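Centrosomal protein of 104 kDa (Homo sapiens, PDB 5LPH) is required for ciliogenesis and for structural integrity at the ciliary tip and interacts with tubulin, probably through the TOG domain that forms this chain. Local coordinates at residues A[132-137]-A[174-179]; A[167-172]-A[208-213]. All coordinates share one frame; numbering follows the deposited sequence.

Interaction 1: A[132-137]-A[174-179]; sequences LETAHC and KSLQII
The backbone bond from H136 N to L132 O, 3.0 Å long, closes the helix turn on which T134 and A135 meet L176 and I178. No hydrogen bond crosses between the segments; the meeting is one of methyl groups. L176 CD1 does most of the touching. It sits 3.7 Å from T134 CG2 and 3.8 Å from A135 N, so it rests on the backbone as well as on a side chain. T134 turns its methyl to the contact because CG2 lies anti to the backbone N, while OG1 stands beside that N (chi1 -59°). I178 reaches A135 with the end of its longer branch, CD1 to A135 CB at 3.9 Å. The methyls L176 CD1 and I178 CD1 also touch each other, 3.8 Å apart. Between their residues Q177 has positive phi (61°) and ends the type I turn from K174. This turn and the start of helix 178-183, in the first HEAT repeat, pack on helix 131-147 of the TOG domain. T134 is backed by I124 of helix 106-126. The side chains meet mainly methyl to methyl, so the contact depends on shape and burial rather than on any directional bond.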
loop_
_atom_site.group_PDB
_atom_site.type_symbol
_atom_site.label_atom_id
_atom_site.label_comp_id
_atom_site.label_asym_id
_atom_site.label_seq_id
_atom_site.Cartn_x
_atom_site.Cartn_y
_atom_site.Cartn_z
ATOM N N LEU A 132 -4.959 -13.921 10.106
ATOM C CA LEU A 132 -5.694 -12.728 10.561
ATOM C C LEU A 132 -4.770 -11.620 11.089
ATOM O O LEU A 132 -5.083 -10.439 10.947
ATOM C CB LEU A 132 -6.740 -13.083 11.628
ATOM C CG LEU A 132 -7.961 -13.898 11.190
ATOM C CD1 LEU A 132 -8.791 -14.271 12.413
ATOM C CD2 LEU A 132 -8.811 -13.139 10.178
ATOM N N GLU A 133 -3.651 -12.002 11.701
ATOM C CA GLU A 133 -2.650 -11.026 12.155
ATOM C C GLU A 133 -1.925 -10.377 10.982
ATOM O O GLU A 133 -1.828 -9.148 10.914
ATOM C CB GLU A 133 -1.635 -11.660 13.115
ATOM C CG GLU A 133 -2.081 -11.642 14.566
ATOM C CD GLU A 133 -3.288 -12.527 14.823
ATOM O OE1 GLU A 133 -4.329 -12.000 15.280
ATOM O OE2 GLU A 133 -3.195 -13.745 14.546
ATOM N N THR A 134 -1.425 -11.205 10.064
ATOM C CA THR A 134 -0.793 -10.717 8.838
ATOM C C THR A 134 -1.722 -9.760 8.100
ATOM O O THR A 134 -1.317 -8.657 7.737
ATOM C CB THR A 134 -0.379 -11.871 7.910
ATOM O OG1 THR A 134 0.542 -12.723 8.596
ATOM C CG2 THR A 134 0.292 -11.344 6.648
ATOM N N ALA A 135 -2.973 -10.173 7.924
ATOM C CA ALA A 135 -3.989 -9.330 7.291
ATOM C C ALA A 135 -4.180 -8.000 8.019
ATOM O O ALA A 135 -4.314 -6.960 7.384
ATOM C CB ALA A 135 -5.314 -10.075 7.192
ATOM N N HIS A 136 -4.204 -8.039 9.348
ATOM C CA HIS A 136 -4.350 -6.819 10.149
ATOM C C HIS A 136 -3.198 -5.814 9.908
ATOM O O HIS A 136 -3.453 -4.629 9.708
ATOM C CB HIS A 136 -4.481 -7.157 11.638
ATOM C CG HIS A 136 -4.669 -5.956 12.509
ATOM N ND1 HIS A 136 -5.886 -5.329 12.666
ATOM C CD2 HIS A 136 -3.783 -5.253 13.252
ATOM C CE1 HIS A 136 -5.745 -4.296 13.478
ATOM N NE2 HIS A 136 -4.478 -4.231 13.848
ATOM N N CYS A 137 -1.956 -6.297 9.908
ATOM C CA CYS A 137 -0.791 -5.456 9.601
ATOM C C CYS A 137 -0.918 -4.783 8.242
ATOM O O CYS A 137 -0.710 -3.575 8.105
ATOM C CB CYS A 137 0.496 -6.278 9.619
ATOM S SG CYS A 137 0.918 -6.939 11.241
ATOM N N LYS A 174 1.266 -12.278 -0.080
ATOM C CA LYS A 174 0.848 -12.647 -1.442
ATOM C C LYS A 174 -0.362 -13.590 -1.445
ATOM O O LYS A 174 -1.262 -13.433 -2.267
ATOM C CB LYS A 174 2.014 -13.296 -2.212
ATOM C CG LYS A 174 1.672 -13.654 -3.653
ATOM C CD LYS A 174 2.816 -14.234 -4.468
ATOM C CE LYS A 174 2.295 -15.176 -5.541
ATOM N NZ LYS A 174 3.353 -15.939 -6.250
ATOM N N SER A 175 -0.370 -14.556 -0.525
ATOM C CA SER A 175 -1.480 -15.515 -0.374
ATOM C C SER A 175 -2.839 -14.886 -0.044
ATOM O O SER A 175 -3.874 -15.436 -0.413
ATOM C CB SER A 175 -1.151 -16.537 0.719
ATOM O OG SER A 175 0.140 -17.094 0.536
ATOM N N LEU A 176 -2.834 -13.754 0.657
ATOM C CA LEU A 176 -4.071 -13.087 1.089
ATOM C C LEU A 176 -4.791 -12.293 0.006
ATOM O O LEU A 176 -5.966 -11.960 0.181
ATOM C CB LEU A 176 -3.789 -12.148 2.264
ATOM C CG LEU A 176 -3.272 -12.809 3.543
ATOM C CD1 LEU A 176 -2.616 -11.780 4.449
ATOM C CD2 LEU A 176 -4.403 -13.525 4.267
ATOM N N GLN A 177 -4.085 -11.956 -1.077
ATOM C CA GLN A 177 -4.655 -11.209 -2.211
ATOM C C GLN A 177 -5.186 -9.807 -1.865
ATOM O O GLN A 177 -6.050 -9.267 -2.567
ATOM C CB GLN A 177 -5.762 -12.022 -2.904
ATOM C CG GLN A 177 -5.364 -13.434 -3.302
ATOM C CD GLN A 177 -6.471 -14.174 -4.038
ATOM O OE1 GLN A 177 -7.519 -13.602 -4.358
ATOM N NE2 GLN A 177 -6.245 -15.458 -4.306
ATOM N N ILE A 178 -4.639 -9.203 -0.816
ATOM C CA ILE A 178 -5.151 -7.935 -0.295
ATOM C C ILE A 178 -4.619 -6.737 -1.089
ATOM O O ILE A 178 -5.389 -5.841 -1.443
ATOM C CB ILE A 178 -4.811 -7.781 1.210
ATOM C CG1 ILE A 178 -5.571 -8.831 2.030
ATOM C CG2 ILE A 178 -5.155 -6.387 1.717
ATOM C CD1 ILE A 178 -4.989 -9.063 3.406
ATOM N N ILE A 179 -3.312 -6.714 -1.351
ATOM C CA ILE A 179 -2.663 -5.527 -1.934
ATOM C C ILE A 179 -3.152 -5.205 -3.349
ATOM O O ILE A 179 -3.426 -4.039 -3.634
ATOM C CB ILE A 179 -1.111 -5.583 -1.821
ATOM C CG1 ILE A 179 -0.722 -5.333 -0.356
ATOM C CG2 ILE A 179 -0.433 -4.552 -2.727
ATOM C CD1 ILE A 179 0.716 -5.638 0.003
#

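Interaction 2: A[167-172]-A[208-213]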
loop_
_atom_site.group_PDB
_atom_site.type_symbol
_atom_site.label_atom_id
_atom_site.label_comp_id
_atom_site.label_asym_id
_atom_site.label_seq_id
_atom_site.Cartn_x
_atom_site.Cartn_y
_atom_site.Cartn_z
HETATM N N MSE A 167 6.241 -5.949 0.059
HETATM C CA MSE A 167 5.236 -6.642 0.883
HETATM C C MSE A 167 4.311 -7.480 0.039
HETATM O O MSE A 167 3.992 -8.603 0.419
HETATM C CB MSE A 167 4.339 -5.716 1.715
HETATM C CG MSE A 167 4.892 -5.065 2.967
HETATM SE SE MSE A 167 3.296 -4.508 4.010
HETATM C CE MSE A 167 2.524 -3.147 2.804
ATOM N N ALA A 168 3.883 -6.958 -1.111
ATOM C CA ALA A 168 3.008 -7.701 -2.028
ATOM C C ALA A 168 3.569 -9.062 -2.467
ATOM O O ALA A 168 2.794 -9.972 -2.790
ATOM C CB ALA A 168 2.674 -6.855 -3.248
ATOM N N LEU A 169 4.901 -9.186 -2.483
ATOM C CA LEU A 169 5.585 -10.421 -2.879
ATOM C C LEU A 169 6.104 -11.299 -1.715
ATOM O O LEU A 169 6.549 -12.419 -1.966
ATOM C CB LEU A 169 6.716 -10.086 -3.873
ATOM C CG LEU A 169 6.212 -9.656 -5.271
ATOM C CD1 LEU A 169 7.093 -8.671 -6.046
ATOM C CD2 LEU A 169 5.949 -10.914 -6.088
ATOM N N PHE A 170 6.038 -10.823 -0.467
ATOM C CA PHE A 170 6.255 -11.701 0.699
ATOM C C PHE A 170 5.213 -12.821 0.674
ATOM O O PHE A 170 4.019 -12.565 0.501
ATOM C CB PHE A 170 6.110 -10.958 2.052
ATOM C CG PHE A 170 7.217 -9.938 2.370
ATOM C CD1 PHE A 170 8.525 -9.982 1.828
ATOM C CD2 PHE A 170 6.928 -8.911 3.267
ATOM C CE1 PHE A 170 9.470 -9.007 2.174
ATOM C CE2 PHE A 170 7.862 -7.942 3.605
ATOM C CZ PHE A 170 9.136 -7.991 3.062
ATOM N N LYS A 171 5.676 -14.051 0.878
ATOM C CA LYS A 171 4.862 -15.265 0.688
ATOM C C LYS A 171 3.516 -15.212 1.429
ATOM O O LYS A 171 2.447 -15.428 0.831
ATOM C CB LYS A 171 5.689 -16.500 1.114
ATOM C CG LYS A 171 6.938 -16.731 0.265
ATOM C CD LYS A 171 7.638 -18.034 0.617
ATOM C CE LYS A 171 8.847 -18.262 -0.280
ATOM N NZ LYS A 171 9.540 -19.542 0.033
ATOM N N GLU A 172 3.572 -14.849 2.707
ATOM C CA GLU A 172 2.381 -14.815 3.561
ATOM C C GLU A 172 1.366 -13.753 3.127
ATOM O O GLU A 172 0.156 -13.975 3.214
ATOM C CB GLU A 172 2.755 -14.571 5.028
ATOM C CG GLU A 172 3.780 -15.504 5.636
ATOM C CD GLU A 172 5.211 -14.970 5.595
ATOM O OE1 GLU A 172 5.579 -14.263 4.626
ATOM O OE2 GLU A 172 5.974 -15.262 6.538
ATOM N N LYS A 208 2.391 -7.600 -13.811
ATOM C CA LYS A 208 3.418 -8.390 -14.511
ATOM C C LYS A 208 4.100 -9.426 -13.608
ATOM O O LYS A 208 4.387 -10.533 -14.054
ATOM C CB LYS A 208 4.457 -7.485 -15.201
ATOM C CG LYS A 208 3.828 -6.648 -16.306
ATOM C CD LYS A 208 4.725 -5.515 -16.774
ATOM C CE LYS A 208 3.997 -4.615 -17.764
ATOM N NZ LYS A 208 4.918 -4.052 -18.791
ATOM N N ASP A 209 4.341 -9.078 -12.344
ATOM C CA ASP A 209 4.992 -9.992 -11.391
ATOM C C ASP A 209 4.056 -11.087 -10.856
ATOM O O ASP A 209 4.484 -12.224 -10.693
ATOM C CB ASP A 209 5.596 -9.218 -10.202
ATOM C CG ASP A 209 6.670 -8.208 -10.618
ATOM O OD1 ASP A 209 7.302 -8.366 -11.686
ATOM O OD2 ASP A 209 6.873 -7.232 -9.861
ATOM N N LEU A 210 2.799 -10.737 -10.574
ATOM C CA LEU A 210 1.833 -11.648 -9.933
ATOM C C LEU A 210 0.830 -12.303 -10.886
ATOM O O LEU A 210 0.337 -13.395 -10.601
ATOM C CB LEU A 210 1.041 -10.901 -8.859
ATOM C CG LEU A 210 1.817 -10.328 -7.675
ATOM C CD1 LEU A 210 0.902 -9.479 -6.807
ATOM C CD2 LEU A 210 2.444 -11.441 -6.854
ATOM N N GLY A 211 0.508 -11.628 -11.990
ATOM C CA GLY A 211 -0.414 -12.160 -12.990
ATOM C C GLY A 211 -1.854 -12.151 -12.519
ATOM O O GLY A 211 -2.206 -11.436 -11.582
ATOM N N THR A 212 -2.674 -12.960 -13.186
ATOM C CA THR A 212 -4.108 -13.069 -12.921
ATOM C C THR A 212 -4.414 -14.443 -12.309
ATOM O O THR A 212 -3.669 -15.400 -12.520
ATOM C CB THR A 212 -4.892 -12.858 -14.239
ATOM O OG1 THR A 212 -4.673 -11.521 -14.719
ATOM C CG2 THR A 212 -6.386 -13.089 -14.065
ATOM N N GLY A 213 -5.498 -14.525 -11.537
ATOM C CA GLY A 213 -5.978 -15.793 -10.970
ATOM C C GLY A 213 -5.800 -15.837 -9.465
ATOM O O GLY A 213 -6.627 -15.295 -8.726
#
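L169 and L210 bring the two backbones nearest, with their CA atoms 8.1 Å apart, where helix 154-169 and helix 193-210 both come to their C-terminal ends. That spacing is bridged mainly by side chains, and no hydrogen bond joins the segments. The closest touch is methyl to methyl, L169 CD2 to L210 CD2 at 3.6 Å. The two leucines meet at a slant. The CB of L210 already points toward the other segment. In L169 the CB starts off to one side, and the forked end makes the approach.

The fork of L169 serves two neighbours. CD2 goes to L210, while CD1 lies 4.1 Å from D209 OD2. There the leucine and aspartate side chains run at about a right angle, and the touch is a loose van der Waals contact of a methyl with a carboxylate oxygen. This outer side is exposed, as L169 and D209 both are. On the inner side the buried A168 points its CB toward the other segment, but its nearest contact is through the backbone, A168 O to L210 CD2 at 4.3 Å. L206, one turn back on helix 193-210, touches both A168 and L169. L210 in turn rests on P180 of helix 178-183.

The chain then turns away on both sides. F170 takes the N-cap position of the short helix 171-174, and its N bonds back to M167 O at 3.1 Å. G211 leaves helix 193-210 with positive phi (73°), and its O bonds to S215 OG. The side-by-side packing of successive helices is that of an alpha-solenoid, here the HEAT-repeat TOG domain, with 167-172 in its first HEAT repeat.

Overall arrangement
The two contacts neighbour each other, with centres about 12 Å apart, and their segments alternate along the chain. K174 and I179 join them: K174 lies on A168 O and on L210, and I179 packs against M167 and A168. Segment 174-179 thus touches both helix 131-147 and the end of helix 154-169. Helix 178-183 supplies I178 to interaction 1 and, through P180, touches L210 of interaction 2. Both are partly buried and mainly apolar, without a hydrogen bond across them. Interaction 1 has one buried and no exposed touching residue, and methyls settle on a helix surface. Interaction 2 also has one buried residue but two exposed ones, and a carboxylate forms part of its outer edge.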